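Local structure of SCO1/SenC family lipoprotein (Bacillus anthracis, 4HDE) at residues F74-D79 with G129-G134. The protein probably binds copper and helps assemble the CuA centre of cytochrome c oxidase, as other thioredoxin-fold SCO1/SenC proteins do. Residues are numbered along the deposited sequence; the frame is centred on the assembly and turned at random.
Sequences FSVDPD and GQVIHG
V76 and V131 meet methyl to methyl, CG2 of V76 lying 3.6 Å from CG1 of V131, and their contact illustrates how a loop can be laid over the C-terminal end of an inner strand without any direct hydrogen bond. V76 follows strand 70-75 of the thioredoxin-like sheet; V131 belongs to the loop between helix 108-119 and strand 136-140. The V131 branches share the work: CG1, anti to the backbone N (chi1 -172°), reaches V76 CG2 and also comes within 3.6 Å of V76 O, whereas CG2 lies against both that carbonyl oxygen and D77, 4.0 Å from D77 CB.

V76 CG2, flanked by its own backbone N and carbonyl carbon, lies between V131 CG1 and the H133 ring. It meets the imidazole obliquely, 3.9 Å from H133 CD2, the two side chains crossing at about a right angle. Rotation of that ring is further restrained by the bond from H133 ND1 to G134 O (2.9 Å), in which the donor sits well above the carbonyl plane. H133 also touches C48 and M51 of helix 48-64.

Polar links are indirect or lead away from the two segments. One water donates to both D77 OD2 (2.8 Å) and G129 O (2.7 Å), while D77 OD1 forms a salt bridge with K125. An ST turn, D77 N to S75 OG at 3.0 Å, shapes the chain as it leaves the strand.

SCO proteins typically hold copper with a CXXXC pair and a distant histidine; H133, beside C48, is consistent with that role. The chemistry implies an apolar seam, with V76 O buried against the V131 methyls without a hydrogen-bond partner, that packs against one side of this histidine and probably limits its movement, while water and lysine tie down the D77 carboxylate at the other end.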
# COMPACT_ATOMS: atom_id res chain seq x y z
N PHE A 74 -2.65 1.98 -2.95
CA PHE A 74 -3.03 2.28 -4.33
C PHE A 74 -4.52 2.05 -4.50
O PHE A 74 -5.00 0.96 -4.19
CB PHE A 74 -2.30 1.37 -5.33
CG PHE A 74 -0.80 1.47 -5.30
CD1 PHE A 74 -0.15 2.46 -6.01
CD2 PHE A 74 -0.05 0.54 -4.59
CE1 PHE A 74 1.23 2.55 -6.00
CE2 PHE A 74 1.35 0.63 -4.58
CZ PHE A 74 1.98 1.64 -5.29
N SER A 75 -5.24 3.03 -5.04
CA SER A 75 -6.65 2.80 -5.37
C SER A 75 -6.79 1.92 -6.61
O SER A 75 -6.16 2.17 -7.65
CB SER A 75 -7.41 4.10 -5.60
OG SER A 75 -8.73 3.82 -6.06
N VAL A 76 -7.63 0.90 -6.50
CA VAL A 76 -7.97 0.08 -7.66
C VAL A 76 -9.31 0.48 -8.26
O VAL A 76 -9.84 -0.23 -9.11
CB VAL A 76 -7.96 -1.42 -7.32
CG1 VAL A 76 -6.57 -1.85 -6.87
CG2 VAL A 76 -9.00 -1.74 -6.24
N ASP A 77 -9.84 1.62 -7.84
CA ASP A 77 -11.05 2.16 -8.46
C ASP A 77 -10.86 3.65 -8.76
O ASP A 77 -11.62 4.48 -8.26
CB ASP A 77 -12.25 1.93 -7.53
CG ASP A 77 -13.59 2.15 -8.22
OD1 ASP A 77 -13.65 2.11 -9.47
OD2 ASP A 77 -14.58 2.34 -7.49
N PRO A 78 -9.87 3.98 -9.59
CA PRO A 78 -9.56 5.40 -9.80
C PRO A 78 -10.67 6.17 -10.52
O PRO A 78 -10.65 7.40 -10.48
CB PRO A 78 -8.28 5.35 -10.65
CG PRO A 78 -8.34 4.00 -11.35
CD PRO A 78 -8.93 3.10 -10.30
N ASP A 79 -11.59 5.48 -11.19
CA ASP A 79 -12.72 6.16 -11.81
C ASP A 79 -13.62 6.83 -10.77
O ASP A 79 -14.28 7.83 -11.05
CB ASP A 79 -13.55 5.19 -12.68
CG ASP A 79 -12.78 4.66 -13.87
OD1 ASP A 79 -12.07 5.46 -14.53
OD2 ASP A 79 -12.88 3.44 -14.15
N GLY A 129 -19.39 -3.28 -9.40
CA GLY A 129 -18.50 -2.23 -8.95
C GLY A 129 -17.57 -2.62 -7.82
O GLY A 129 -16.74 -1.82 -7.40
N GLN A 130 -17.70 -3.84 -7.31
CA GLN A 130 -16.86 -4.28 -6.21
C GLN A 130 -15.58 -4.90 -6.76
O GLN A 130 -15.51 -6.11 -7.02
CB GLN A 130 -17.61 -5.23 -5.28
CG GLN A 130 -18.72 -4.55 -4.48
CD GLN A 130 -18.18 -3.52 -3.49
OE1 GLN A 130 -17.51 -3.87 -2.52
NE2 GLN A 130 -18.45 -2.25 -3.75
N VAL A 131 -14.57 -4.05 -6.93
CA VAL A 131 -13.33 -4.41 -7.60
C VAL A 131 -12.63 -5.58 -6.95
O VAL A 131 -12.45 -5.62 -5.73
CB VAL A 131 -12.38 -3.20 -7.63
CG1 VAL A 131 -11.18 -3.50 -8.50
CG2 VAL A 131 -13.09 -1.95 -8.15
N ILE A 132 -12.24 -6.54 -7.77
CA ILE A 132 -11.36 -7.63 -7.37
C ILE A 132 -9.92 -7.13 -7.30
O ILE A 132 -9.44 -6.50 -8.23
CB ILE A 132 -11.45 -8.77 -8.40
CG1 ILE A 132 -12.87 -9.37 -8.40
CG2 ILE A 132 -10.37 -9.82 -8.12
CD1 ILE A 132 -13.18 -10.32 -9.57
N HIS A 133 -9.23 -7.40 -6.19
CA HIS A 133 -7.85 -6.98 -6.04
C HIS A 133 -7.21 -7.81 -4.93
O HIS A 133 -7.91 -8.48 -4.17
CB HIS A 133 -7.77 -5.49 -5.67
CG HIS A 133 -8.45 -5.17 -4.37
ND1 HIS A 133 -7.77 -5.15 -3.17
CD2 HIS A 133 -9.74 -4.90 -4.09
CE1 HIS A 133 -8.63 -4.87 -2.20
NE2 HIS A 133 -9.82 -4.71 -2.73
N GLY A 134 -5.88 -7.76 -4.84
CA GLY A 134 -5.18 -8.52 -3.82
C GLY A 134 -5.34 -7.92 -2.44
O GLY A 134 -5.48 -6.70 -2.30
O HOH W 1 -17.01 0.90 -7.15